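Local coordinates for RahU protein (Pseudomonas aeruginosa PAO1, PDB 6ZC2) that is an aegerolysin that interacts with the membrane lipid ceramide phosphorylethanolamine, and is probably a glycolipid-binding protein, at residues Ala2-Ile7 with Thr121-Gly126; Ile22-Leu27 with Asp77-Asn82. All coordinates share one frame; numbering follows the deposited sequence. Where two conformers were deposited one is given.

Contact 1. Residues Ala2-Ile7 with Thr121-Gly126; sequences AYAEWI and TGTDIG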
loop_
_atom_site.group_PDB
_atom_site.type_symbol
_atom_site.label_atom_id
_atom_site.label_comp_id
_atom_site.label_asym_id
_atom_site.label_seq_id
_atom_site.Cartn_x
_atom_site.Cartn_y
_atom_site.Cartn_z
ATOM N N ALA A 2 4.241 -10.180 -14.069
ATOM C CA ALA A 2 4.543 -11.490 -13.512
ATOM C C ALA A 2 4.541 -11.411 -11.991
ATOM O O ALA A 2 4.484 -10.323 -11.416
ATOM C CB ALA A 2 5.888 -11.979 -14.020
ATOM N N TYR A 3 4.592 -12.576 -11.342
ATOM C CA TYR A 3 4.675 -12.622 -9.888
ATOM C C TYR A 3 5.939 -11.942 -9.356
ATOM O O TYR A 3 5.947 -11.490 -8.205
ATOM C CB TYR A 3 4.617 -14.080 -9.423
ATOM C CG TYR A 3 3.220 -14.684 -9.321
ATOM C CD1 TYR A 3 2.083 -13.976 -9.716
ATOM C CD2 TYR A 3 3.047 -15.971 -8.818
ATOM C CE1 TYR A 3 0.815 -14.538 -9.605
ATOM C CE2 TYR A 3 1.783 -16.538 -8.695
ATOM C CZ TYR A 3 0.671 -15.815 -9.091
ATOM O OH TYR A 3 -0.595 -16.360 -8.977
ATOM N N ALA A 4 6.999 -11.850 -10.167
ATOM C CA ALA A 4 8.257 -11.268 -9.705
ATOM C C ALA A 4 8.163 -9.768 -9.448
ATOM O O ALA A 4 9.022 -9.217 -8.748
ATOM C CB ALA A 4 9.384 -11.573 -10.695
ATOM N N GLU A 5 7.163 -9.090 -10.006
ATOM C CA GLU A 5 6.905 -7.689 -9.685
ATOM C C GLU A 5 5.878 -7.661 -8.558
ATOM O O GLU A 5 4.728 -8.057 -8.759
ATOM C CB GLU A 5 6.385 -6.953 -10.920
ATOM C CG GLU A 5 7.409 -6.842 -12.055
ATOM C CD GLU A 5 7.501 -8.100 -12.906
ATOM O OE1 GLU A 5 6.438 -8.681 -13.212
ATOM O OE2 GLU A 5 8.629 -8.499 -13.277
ATOM N N TRP A 6 6.293 -7.218 -7.369
ATOM C CA TRP A 6 5.399 -7.224 -6.217
ATOM C C TRP A 6 5.796 -6.143 -5.220
ATOM O O TRP A 6 6.957 -5.713 -5.157
ATOM C CB TRP A 6 5.352 -8.603 -5.531
ATOM C CG TRP A 6 6.656 -9.026 -4.877
ATOM C CD1 TRP A 6 7.727 -9.618 -5.494
ATOM C CD2 TRP A 6 7.020 -8.896 -3.490
ATOM N NE1 TRP A 6 8.729 -9.858 -4.587
ATOM C CE2 TRP A 6 8.325 -9.420 -3.352
ATOM C CE3 TRP A 6 6.375 -8.385 -2.358
ATOM C CZ2 TRP A 6 8.991 -9.458 -2.126
ATOM C CZ3 TRP A 6 7.044 -8.417 -1.139
ATOM C CH2 TRP A 6 8.339 -8.957 -1.034
ATOM N N ILE A 7 4.796 -5.722 -4.433
ATOM C CA ILE A 7 4.949 -4.824 -3.293
ATOM C C ILE A 7 4.116 -5.397 -2.151
ATOM O O ILE A 7 3.071 -6.014 -2.373
ATOM C CB ILE A 7 4.488 -3.381 -3.644
ATOM C CG1 ILE A 7 4.792 -2.396 -2.498
ATOM C CG2 ILE A 7 2.996 -3.358 -4.005
ATOM C CD1 ILE A 7 4.459 -0.948 -2.817
ATOM N N THR A 121 15.132 0.097 -7.697
ATOM C CA THR A 121 15.549 -0.472 -8.970
ATOM C C THR A 121 15.429 -1.986 -9.043
ATOM O O THR A 121 15.854 -2.574 -10.043
ATOM C CB THR A 121 16.984 -0.047 -9.321
ATOM O OG1 THR A 121 17.883 -0.513 -8.307
ATOM C CG2 THR A 121 17.078 1.466 -9.425
ATOM N N GLY A 122 14.866 -2.635 -8.029
ATOM C CA GLY A 122 14.708 -4.070 -8.089
ATOM C C GLY A 122 13.626 -4.486 -9.065
ATOM O O GLY A 122 12.804 -3.686 -9.512
ATOM N N THR A 123 13.643 -5.771 -9.424
ATOM C CA THR A 123 12.495 -6.343 -10.117
ATOM C C THR A 123 11.213 -6.052 -9.340
ATOM O O THR A 123 10.198 -5.635 -9.916
ATOM C CB THR A 123 12.702 -7.848 -10.285
ATOM O OG1 THR A 123 13.879 -8.085 -11.071
ATOM C CG2 THR A 123 11.507 -8.471 -10.975
ATOM N N ASP A 124 11.263 -6.224 -8.022
ATOM C CA ASP A 124 10.157 -5.951 -7.122
ATOM C C ASP A 124 10.475 -4.742 -6.249
ATOM O O ASP A 124 11.639 -4.477 -5.927
ATOM C CB ASP A 124 9.943 -7.150 -6.192
ATOM C CG ASP A 124 11.189 -7.493 -5.393
ATOM O OD1 ASP A 124 12.146 -8.026 -5.993
ATOM O OD2 ASP A 124 11.222 -7.213 -4.174
ATOM N N ILE A 125 9.425 -4.014 -5.857
ATOM C CA ILE A 125 9.556 -3.038 -4.780
ATOM C C ILE A 125 9.820 -3.747 -3.459
ATOM O O ILE A 125 10.659 -3.313 -2.659
ATOM C CB ILE A 125 8.309 -2.134 -4.702
ATOM C CG1 ILE A 125 8.229 -1.209 -5.921
ATOM C CG2 ILE A 125 8.322 -1.330 -3.406
ATOM C CD1 ILE A 125 6.899 -0.475 -6.057
ATOM N N GLY A 126 9.098 -4.838 -3.202
ATOM C CA GLY A 126 9.262 -5.569 -1.959
ATOM C C GLY A 126 8.475 -4.945 -0.814
ATOM O O GLY A 126 7.446 -4.298 -1.011
HETATM O O HOH W 1 11.354 -10.098 -7.652
#
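Ile-7 and Gly-126 pair as a parallel beta bridge, where the start of strand 6-13 meets the start of strand 126-134. Gly-126 N donates to Trp-6 O at 3.0 Å, a nearly straight bond. The Trp-6 indole packs against the second segment with one face. Asp-124 CB sits over the five-membered ring, 3.6 Å from its centroid, and Gly-126 CA sits over the six-membered ring at 3.7 Å. Both are CH-pi contacts. The Asp-124 carboxylate plane lies parallel to the indole, 1° apart. Chi1 of 57° turns CG of Asp-124 in beside the indole, and OD2 lies 3.3 Å above the ring plane, toward the rim. A water donates to both Asp-124 OD1 and Ala-4 O and so bridges the segments. Thr-123 CG2 reaches Ala-4 O at 3.4 Å and also touches Glu-5 OE2. On the side of the sheet that faces Trp-90, Ile-7 and Ile-125 lie side by side, CG1 to CG2 3.8 Å. The backbone of Gly-126 has positive phi (82°), a conformation glycine readily adopts. Lys-38 makes a cation-pi contact with Trp-6. The arrangement is a parallel strand pair inside the mixed sheet of the aegerolysin beta-sandwich.

Contact 2. Residues Ile22-Leu27 with Asp77-Asn82; sequences IRNATL and DCYDGN
Strands 22-27 and 77-80 run antiparallel, their axes 4.9 Å apart at closest approach. Arg-23 and Asp-77 form a hydrogen-bonded pair, with Arg-23 N to Asp-77 O at 3.0 Å and Asp-77 N to Arg-23 O at 2.8 Å. Ile-22 and Cys-78 form the adjoining non-hydrogen-bonded pair. After Arg-23 the backbone of Asn-24 takes positive phi and psi, and its CB points toward the other strand. Asn-24 ND2 donates to Asp-77 OD2 at 2.9 Å, nearly straight. The donor is on the anti side of OD2 but tilted 29° out of the carboxylate plane, while OD2 lies in the amide plane of Asn-24. The two planes stand 82° apart. A water bridges Asn-24 O and Asp-77 OD1, and OD1 is also hydrogen-bonded to Thr-87 OG1, so both carboxylate oxygens are held. These strands are neighbours in the five-stranded antiparallel sheet of the aegerolysin beta-sandwich. On the face of Ile-22 and Cys-78, turned to the other sheet, Ile-22 CD1 meets Cys-78 SG at 4.2 Å, and Ile-22 also packs on Val-47 and Ile-60. Arg-23 CG approaches Tyr-79 CD1 at 4.0 Å. Arg-23 NH1 donates to Ile-22 O at 2.8 Å, from above the carbonyl plane, and to Met-50 O, while NH2 is hydrogen-bonded to Asn-51 OD1.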
loop_
_atom_site.group_PDB
_atom_site.type_symbol
_atom_site.label_atom_id
_atom_site.label_comp_id
_atom_site.label_asym_id
_atom_site.label_seq_id
_atom_site.Cartn_x
_atom_site.Cartn_y
_atom_site.Cartn_z
ATOM N N ILE A 22 -9.006 1.299 5.493
ATOM C CA ILE A 22 -8.444 1.213 4.148
ATOM C C ILE A 22 -9.617 1.245 3.178
ATOM O O ILE A 22 -10.487 0.371 3.230
ATOM C CB ILE A 22 -7.637 -0.084 3.964
ATOM C CG1 ILE A 22 -6.575 -0.245 5.062
ATOM C CG2 ILE A 22 -7.040 -0.145 2.550
ATOM C CD1 ILE A 22 -5.496 0.822 5.059
ATOM N N ARG A 23 -9.660 2.254 2.303
ATOM C CA ARG A 23 -10.797 2.446 1.407
ATOM C C ARG A 23 -10.293 2.757 0.003
ATOM O O ARG A 23 -9.143 3.157 -0.193
ATOM C CB ARG A 23 -11.718 3.601 1.872
ATOM C CG ARG A 23 -12.208 3.503 3.321
ATOM C CD ARG A 23 -13.192 2.344 3.539
ATOM N NE ARG A 23 -13.549 2.233 4.952
ATOM C CZ ARG A 23 -13.102 1.306 5.806
ATOM N NH1 ARG A 23 -12.297 0.307 5.427
ATOM N NH2 ARG A 23 -13.490 1.376 7.069
ATOM N N ASN A 24 -11.182 2.599 -0.982
ATOM C CA ASN A 24 -10.949 3.140 -2.320
ATOM C C ASN A 24 -9.723 2.522 -2.992
ATOM O O ASN A 24 -8.994 3.191 -3.726
ATOM C CB ASN A 24 -10.836 4.664 -2.287
ATOM C CG ASN A 24 -12.003 5.323 -1.582
ATOM O OD1 ASN A 24 -13.095 4.756 -1.486
ATOM N ND2 ASN A 24 -11.788 6.543 -1.101
ATOM N N ALA A 25 -9.489 1.237 -2.747
ATOM C CA ALA A 25 -8.354 0.569 -3.371
ATOM C C ALA A 25 -8.606 0.413 -4.866
ATOM O O ALA A 25 -9.731 0.150 -5.294
ATOM C CB ALA A 25 -8.124 -0.796 -2.725
ATOM N N THR A 26 -7.560 0.611 -5.667
ATOM C CA THR A 26 -7.676 0.511 -7.116
ATOM C C THR A 26 -6.379 -0.047 -7.681
ATOM O O THR A 26 -5.299 0.135 -7.109
ATOM C CB THR A 26 -7.963 1.856 -7.811
ATOM O OG1 THR A 26 -6.855 2.744 -7.624
ATOM C CG2 THR A 26 -9.251 2.514 -7.303
ATOM N N LEU A 27 -6.502 -0.741 -8.812
ATOM C CA LEU A 27 -5.358 -1.283 -9.530
ATOM C C LEU A 27 -5.459 -0.890 -10.991
ATOM O O LEU A 27 -6.493 -1.113 -11.627
ATOM C CB LEU A 27 -5.319 -2.807 -9.458
ATOM C CG LEU A 27 -5.036 -3.390 -8.079
ATOM C CD1 LEU A 27 -5.316 -4.873 -8.095
ATOM C CD2 LEU A 27 -3.597 -3.100 -7.641
ATOM N N ASP A 77 -6.607 4.415 -0.187
ATOM C CA ASP A 77 -6.756 5.553 0.711
ATOM C C ASP A 77 -6.781 5.082 2.165
ATOM O O ASP A 77 -7.200 3.960 2.475
ATOM C CB ASP A 77 -8.039 6.346 0.418
ATOM C CG ASP A 77 -8.001 7.086 -0.904
ATOM O OD1 ASP A 77 -6.924 7.147 -1.538
ATOM O OD2 ASP A 77 -9.072 7.587 -1.316
ATOM N N CYS A 78 -6.337 5.970 3.059
ATOM C CA CYS A 78 -6.395 5.765 4.501
ATOM C C CYS A 78 -7.335 6.800 5.107
ATOM O O CYS A 78 -7.208 7.998 4.814
ATOM C CB CYS A 78 -4.996 5.919 5.119
ATOM S SG CYS A 78 -3.805 4.683 4.553
ATOM N N TYR A 79 -8.265 6.335 5.954
ATOM C CA TYR A 79 -9.257 7.184 6.608
ATOM C C TYR A 79 -9.215 7.031 8.130
ATOM O O TYR A 79 -9.026 5.928 8.655
ATOM C CB TYR A 79 -10.685 6.852 6.105
ATOM C CG TYR A 79 -11.060 7.599 4.845
ATOM C CD1 TYR A 79 -10.651 7.165 3.589
ATOM C CD2 TYR A 79 -11.792 8.773 4.919
ATOM C CE1 TYR A 79 -10.973 7.877 2.442
ATOM C CE2 TYR A 79 -12.117 9.499 3.784
ATOM C CZ TYR A 79 -11.711 9.046 2.549
ATOM O OH TYR A 79 -12.035 9.770 1.427
ATOM N N ASP A 80 -9.413 8.150 8.833
ATOM C CA ASP A 80 -9.621 8.191 10.283
ATOM C C ASP A 80 -11.109 8.483 10.471
ATOM O O ASP A 80 -11.536 9.640 10.411
ATOM C CB ASP A 80 -8.763 9.304 10.879
ATOM C CG ASP A 80 -9.055 9.565 12.350
ATOM O OD1 ASP A 80 -9.692 8.719 13.016
ATOM O OD2 ASP A 80 -8.632 10.633 12.851
ATOM N N GLY A 81 -11.912 7.439 10.658
ATOM C CA GLY A 81 -13.354 7.652 10.614
ATOM C C GLY A 81 -13.765 8.234 9.270
ATOM O O GLY A 81 -13.368 7.732 8.211
ATOM N N ASN A 82 -14.546 9.323 9.304
ATOM C CA ASN A 82 -14.999 10.015 8.100
ATOM C C ASN A 82 -13.928 10.886 7.442
ATOM O O ASN A 82 -14.168 11.390 6.337
ATOM C CB ASN A 82 -16.217 10.894 8.431
ATOM C CG ASN A 82 -17.393 10.091 8.953
ATOM O OD1 ASN A 82 -17.768 9.087 8.360
ATOM N ND2 ASN A 82 -17.991 10.540 10.059
HETATM O O HOH W 2 -6.827 5.007 -3.732
#

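Contacts 1 and 2 lie on opposite sides of the chain's centre, each in a different sheet of the sandwich. Their centres are 23 Å apart and their nearest atoms about 8 Å, so they do not touch. Contact 2 is nested in the chain between the two segments of contact 1. Trp-90 of strand 83-92 touches Ile-7 and Ile-125 of contact 1 and also Leu-27, at the far end of segment 22-27. A bound Tris molecule lies about 4 Å from the Thr-123 side chain in contact 1, and its nitrogen is hydrogen-bonded to Gly-122 O. It probably came from the crystallisation liquor. Contact 2 is on the other side of the centre.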